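Local coordinates for peptidase S8 and S53, subtilisin, kexin, sedolisin (Mycobacterium smegmatis, PDB 4KG7), which is a subtilisin-like serine protease, the mycosin MycP3 of the ESX-3 type VII secretion system, and probably cleaves peptide bonds through a catalytic triad, at residues Val165-Ile178 against Ala198-Ala212. Residues are numbered along the deposited sequence; the frame is centred on the assembly and turned at random.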
loop_
_atom_site.group_PDB
_atom_site.type_symbol
_atom_site.label_atom_id
_atom_site.label_comp_id
_atom_site.label_asym_id
_atom_site.label_seq_id
_atom_site.Cartn_x
_atom_site.Cartn_y
_atom_site.Cartn_z
ATOM N N VAL A 165 -4.848 2.880 11.375
ATOM C CA VAL A 165 -5.180 4.020 10.529
ATOM C C VAL A 165 -5.400 5.271 11.369
ATOM O O VAL A 165 -4.886 6.325 11.053
ATOM C CB VAL A 165 -6.395 3.695 9.621
ATOM C CG1 VAL A 165 -7.051 4.949 9.055
ATOM C CG2 VAL A 165 -6.011 2.706 8.523
ATOM N N VAL A 166 -6.170 5.138 12.445
ATOM C CA VAL A 166 -6.361 6.231 13.379
ATOM C C VAL A 166 -5.027 6.657 13.975
ATOM O O VAL A 166 -4.748 7.847 14.079
ATOM C CB VAL A 166 -7.338 5.835 14.476
ATOM C CG1 VAL A 166 -7.335 6.898 15.567
ATOM C CG2 VAL A 166 -8.711 5.649 13.861
ATOM N N ARG A 167 -4.211 5.692 14.394
ATOM C CA ARG A 167 -2.898 6.015 14.975
ATOM C C ARG A 167 -2.014 6.788 13.989
ATOM O O ARG A 167 -1.440 7.801 14.344
ATOM C CB ARG A 167 -2.219 4.724 15.417
ATOM C CG ARG A 167 -0.940 4.905 16.194
ATOM C CD ARG A 167 -0.360 3.542 16.540
ATOM N NE ARG A 167 0.749 3.679 17.496
ATOM C CZ ARG A 167 0.623 3.917 18.811
ATOM N NH1 ARG A 167 -0.578 3.944 19.391
ATOM N NH2 ARG A 167 1.715 4.029 19.585
ATOM N N ALA A 168 -1.973 6.339 12.741
ATOM C CA ALA A 168 -1.188 7.013 11.714
ATOM C C ALA A 168 -1.652 8.453 11.537
ATOM O O ALA A 168 -0.853 9.366 11.470
ATOM C CB ALA A 168 -1.305 6.274 10.405
ATOM N N ALA A 169 -2.958 8.637 11.402
ATOM C CA ALA A 169 -3.520 9.986 11.207
ATOM C C ALA A 169 -3.203 10.862 12.380
ATOM O O ALA A 169 -2.789 12.017 12.204
ATOM C CB ALA A 169 -5.028 9.914 10.987
ATOM N N ASP A 170 -3.380 10.341 13.588
ATOM C CA ASP A 170 -3.150 11.145 14.789
ATOM C C ASP A 170 -1.694 11.463 15.007
ATOM O O ASP A 170 -1.393 12.464 15.655
ATOM C CB ASP A 170 -3.757 10.472 16.014
ATOM C CG ASP A 170 -5.241 10.581 16.037
ATOM O OD1 ASP A 170 -5.813 11.343 15.216
ATOM O OD2 ASP A 170 -5.865 9.921 16.893
ATOM N N MET A 171 -0.800 10.629 14.480
ATOM C CA MET A 171 0.653 10.923 14.477
ATOM C C MET A 171 1.081 11.957 13.416
ATOM O O MET A 171 2.269 12.311 13.344
ATOM C CB MET A 171 1.464 9.636 14.324
ATOM C CG MET A 171 1.419 8.756 15.564
ATOM S SD MET A 171 2.387 7.256 15.346
ATOM C CE MET A 171 4.040 7.888 15.571
ATOM N N GLY A 172 0.144 12.461 12.625
ATOM C CA GLY A 172 0.413 13.537 11.688
ATOM C C GLY A 172 0.712 13.098 10.261
ATOM O O GLY A 172 1.146 13.912 9.436
ATOM N N ALA A 173 0.495 11.833 9.949
ATOM C CA ALA A 173 0.680 11.366 8.594
ATOM C C ALA A 173 -0.183 12.114 7.607
ATOM O O ALA A 173 -1.398 12.204 7.799
ATOM C CB ALA A 173 0.376 9.881 8.486
ATOM N N ARG A 174 0.471 12.608 6.553
ATOM C CA ARG A 174 -0.142 13.258 5.404
ATOM C C ARG A 174 -0.559 12.267 4.322
ATOM O O ARG A 174 -1.450 12.545 3.511
ATOM C CB ARG A 174 0.882 14.229 4.804
ATOM C CG ARG A 174 1.257 15.373 5.718
ATOM C CD ARG A 174 0.261 16.502 5.549
ATOM N NE ARG A 174 0.644 17.347 4.423
ATOM C CZ ARG A 174 -0.099 18.304 3.868
ATOM N NH1 ARG A 174 -1.331 18.541 4.279
ATOM N NH2 ARG A 174 0.404 19.011 2.857
ATOM N N VAL A 175 0.136 11.139 4.270
ATOM C CA VAL A 175 -0.141 10.048 3.340
ATOM C C VAL A 175 -0.063 8.805 4.193
ATOM O O VAL A 175 0.844 8.699 5.033
ATOM C CB VAL A 175 0.908 9.984 2.190
ATOM C CG1 VAL A 175 0.605 8.846 1.237
ATOM C CG2 VAL A 175 0.974 11.314 1.440
ATOM N N ILE A 176 -1.013 7.878 4.018
ATOM C CA ILE A 176 -1.033 6.631 4.770
ATOM C C ILE A 176 -1.044 5.506 3.728
ATOM O O ILE A 176 -1.986 5.391 2.928
ATOM C CB ILE A 176 -2.287 6.554 5.658
ATOM C CG1 ILE A 176 -2.221 7.612 6.754
ATOM C CG2 ILE A 176 -2.400 5.165 6.289
ATOM C CD1 ILE A 176 -3.496 7.780 7.575
ATOM N N ASN A 177 -0.003 4.686 3.744
ATOM C CA ASN A 177 0.211 3.616 2.786
ATOM C C ASN A 177 -0.166 2.262 3.373
ATOM O O ASN A 177 0.353 1.874 4.432
ATOM C CB ASN A 177 1.673 3.595 2.334
ATOM C CG ASN A 177 1.903 2.596 1.226
ATOM O OD1 ASN A 177 1.748 2.895 0.049
ATOM N ND2 ASN A 177 2.233 1.386 1.596
ATOM N N ILE A 178 -1.045 1.550 2.667
ATOM C CA ILE A 178 -1.535 0.251 3.091
ATOM C C ILE A 178 -1.287 -0.724 1.940
ATOM O O ILE A 178 -2.140 -0.951 1.084
ATOM C CB ILE A 178 -3.023 0.305 3.500
ATOM C CG1 ILE A 178 -3.294 1.430 4.505
ATOM C CG2 ILE A 178 -3.509 -1.036 4.031
ATOM C CD1 ILE A 178 -4.752 1.745 4.755
ATOM N N ALA A 198 -12.882 4.598 10.784
ATOM C CA ALA A 198 -11.464 4.945 10.872
ATOM C C ALA A 198 -10.934 5.596 9.598
ATOM O O ALA A 198 -10.210 6.609 9.630
ATOM C CB ALA A 198 -10.672 3.699 11.211
ATOM N N LEU A 199 -11.243 4.986 8.456
ATOM C CA LEU A 199 -10.784 5.523 7.168
ATOM C C LEU A 199 -11.369 6.887 6.871
ATOM O O LEU A 199 -10.669 7.757 6.392
ATOM C CB LEU A 199 -11.121 4.553 6.045
ATOM C CG LEU A 199 -10.426 3.177 6.138
ATOM C CD1 LEU A 199 -11.144 2.194 5.245
ATOM C CD2 LEU A 199 -8.931 3.236 5.803
ATOM N N ARG A 200 -12.649 7.070 7.173
ATOM C CA ARG A 200 -13.280 8.369 7.040
ATOM C C ARG A 200 -12.656 9.424 7.943
ATOM O O ARG A 200 -12.437 10.548 7.524
ATOM C CB ARG A 200 -14.783 8.265 7.303
ATOM C CG ARG A 200 -15.528 9.567 7.089
ATOM C CD ARG A 200 -17.014 9.410 7.310
ATOM N NE ARG A 200 -17.720 10.691 7.369
ATOM C CZ ARG A 200 -17.793 11.467 8.452
ATOM N NH1 ARG A 200 -17.152 11.168 9.579
ATOM N NH2 ARG A 200 -18.484 12.595 8.405
ATOM N N TYR A 201 -12.396 9.073 9.196
ATOM C CA TYR A 201 -11.709 9.974 10.131
ATOM C C TYR A 201 -10.365 10.435 9.604
ATOM O O TYR A 201 -10.034 11.629 9.568
ATOM C CB TYR A 201 -11.556 9.279 11.474
ATOM C CG TYR A 201 -10.693 10.007 12.478
ATOM C CD1 TYR A 201 -11.159 11.120 13.134
ATOM C CD2 TYR A 201 -9.396 9.592 12.727
ATOM C CE1 TYR A 201 -10.369 11.790 14.043
ATOM C CE2 TYR A 201 -8.590 10.228 13.657
ATOM C CZ TYR A 201 -9.078 11.353 14.298
ATOM O OH TYR A 201 -8.348 12.030 15.232
ATOM N N ALA A 202 -9.579 9.474 9.133
ATOM C CA ALA A 202 -8.244 9.777 8.649
ATOM C C ALA A 202 -8.292 10.586 7.359
ATOM O O ALA A 202 -7.494 11.488 7.180
ATOM C CB ALA A 202 -7.429 8.500 8.450
ATOM N N ALA A 203 -9.226 10.245 6.461
ATOM C CA ALA A 203 -9.257 10.899 5.144
ATOM C C ALA A 203 -9.870 12.281 5.158
ATOM O O ALA A 203 -9.412 13.117 4.399
ATOM C CB ALA A 203 -9.955 10.041 4.121
ATOM N N LEU A 204 -10.856 12.513 6.010
ATOM C CA LEU A 204 -11.582 13.789 6.018
ATOM C C LEU A 204 -11.121 14.680 7.181
ATOM O O LEU A 204 -10.385 15.663 6.975
ATOM C CB LEU A 204 -13.104 13.526 5.997
ATOM C CG LEU A 204 -13.639 12.803 4.754
ATOM C CD1 LEU A 204 -15.162 12.836 4.774
ATOM C CD2 LEU A 204 -13.089 13.349 3.461
ATOM N N GLU A 205 -11.443 14.300 8.412
ATOM C CA GLU A 205 -11.093 15.133 9.545
ATOM C C GLU A 205 -9.592 15.342 9.633
ATOM O O GLU A 205 -9.144 16.472 9.890
ATOM C CB GLU A 205 -11.581 14.530 10.848
ATOM C CG GLU A 205 -11.187 15.374 12.054
ATOM C CD GLU A 205 -11.876 14.991 13.343
ATOM O OE1 GLU A 205 -12.914 14.293 13.296
ATOM O OE2 GLU A 205 -11.393 15.419 14.427
ATOM N N LYS A 206 -8.803 14.279 9.417
ATOM C CA LYS A 206 -7.350 14.418 9.494
ATOM C C LYS A 206 -6.703 14.674 8.132
ATOM O O LYS A 206 -5.497 14.885 8.067
ATOM C CB LYS A 206 -6.715 13.224 10.183
ATOM C CG LYS A 206 -7.260 12.935 11.592
ATOM C CD LYS A 206 -7.052 14.065 12.580
ATOM C CE LYS A 206 -5.588 14.299 12.880
ATOM N NZ LYS A 206 -5.376 15.360 13.924
ATOM N N ASP A 207 -7.494 14.646 7.067
ATOM C CA ASP A 207 -7.054 15.111 5.752
ATOM C C ASP A 207 -5.874 14.330 5.197
ATOM O O ASP A 207 -5.031 14.892 4.486
ATOM C CB ASP A 207 -6.717 16.618 5.779
ATOM C CG ASP A 207 -6.558 17.218 4.370
ATOM O OD1 ASP A 207 -7.416 16.964 3.512
ATOM O OD2 ASP A 207 -5.580 17.968 4.158
ATOM N N ALA A 208 -5.820 13.026 5.478
ATOM C CA ALA A 208 -4.742 12.176 4.958
ATOM C C ALA A 208 -5.124 11.528 3.644
ATOM O O ALA A 208 -6.259 11.084 3.497
ATOM C CB ALA A 208 -4.393 11.105 5.976
ATOM N N VAL A 209 -4.176 11.480 2.708
ATOM C CA VAL A 209 -4.333 10.677 1.511
ATOM C C VAL A 209 -4.005 9.221 1.865
ATOM O O VAL A 209 -2.881 8.907 2.259
ATOM C CB VAL A 209 -3.387 11.151 0.390
ATOM C CG1 VAL A 209 -3.464 10.203 -0.799
ATOM C CG2 VAL A 209 -3.770 12.546 -0.045
ATOM N N ILE A 210 -4.993 8.343 1.702
ATOM C CA ILE A 210 -4.834 6.943 2.050
ATOM C C ILE A 210 -4.733 6.161 0.746
ATOM O O ILE A 210 -5.591 6.262 -0.122
ATOM C CB ILE A 210 -6.014 6.400 2.875
ATOM C CG1 ILE A 210 -6.292 7.256 4.137
ATOM C CG2 ILE A 210 -5.793 4.936 3.255
ATOM C CD1 ILE A 210 -7.599 6.892 4.807
ATOM N N VAL A 211 -3.665 5.420 0.630
ATOM C CA VAL A 211 -3.335 4.649 -0.563
ATOM C C VAL A 211 -3.259 3.185 -0.181
ATOM O O VAL A 211 -2.560 2.830 0.766
ATOM C CB VAL A 211 -1.954 5.102 -1.148
ATOM C CG1 VAL A 211 -1.588 4.341 -2.405
ATOM C CG2 VAL A 211 -1.956 6.588 -1.428
ATOM N N ALA A 212 -3.946 2.335 -0.952
ATOM C CA ALA A 212 -4.015 0.895 -0.674
ATOM C C ALA A 212 -3.733 0.075 -1.921
ATOM O O ALA A 212 -4.193 0.409 -3.012
ATOM C CB ALA A 212 -5.398 0.535 -0.110
HETATM O O HOH W 1 -2.210 14.842 13.751
HETATM O O HOH W 2 -3.035 14.650 6.845
HETATM O O HOH W 3 -2.915 17.096 6.017
#
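Tyr-201 gives its phenol hydrogen to Asp-170, with OH 2.6 Å from OD1. The carboxylate meets the ring at its edge, in plane, and stands at 90° to it. OD1 accepts on its syn lone pair. CG of Tyr-201 is anti to the backbone N (chi1 172°), which swings the ring toward helix 165-170. There Val-166 crosses it at about a right angle, CG1 4.0 Å from CE2. Lys-206 CG lies over one ring face, offset toward the rim. Bends at chi2 and chi3 then bring CE near Ala-169 O and Asp-170 OD1, but NZ stays 4.2 Å from OD1, too far for a salt bridge.

Deeper in, the two helices meet through small groups. Ala-169 CB touches Ala-202 CB at 3.8 Å, and Val-165 CG1 reaches the same methyl at 3.6 Å. Such small groups are consistent with the 8.9 Å approach of the nearly parallel axes. Ile-176 points CD1 to these helices' side of the sheet, against Ala-208 CB and Ala-202 CB. Ile-178 and Ile-210 lie side by side on this face, pointing the same way.

Strands 175-178 and 209-212 run parallel. Four backbone hydrogen bonds join the two segments, the first from Val-209 N to Arg-174 O, just ahead of strand 175-178, the last from Ile-178 N to Val-211 O. Val-175, Val-209 and Val-211 face the other way, toward helix 318-335. Just before the strands begin, water 3 accepts from Arg-174 NH1 and may give a weak bond to Asp-207 OD2. Arg-174 also binds Gln-67, and Asp-207 binds Ala-341 N and Arg-333.

Strand 175-178, helix 193-205 and strand 209-213 form a beta-alpha-beta crossover between neighbouring central strands of the parallel subtilisin-fold sheet. Asn-177 lies near the predicted catalytic residues Asp-73 and His-104.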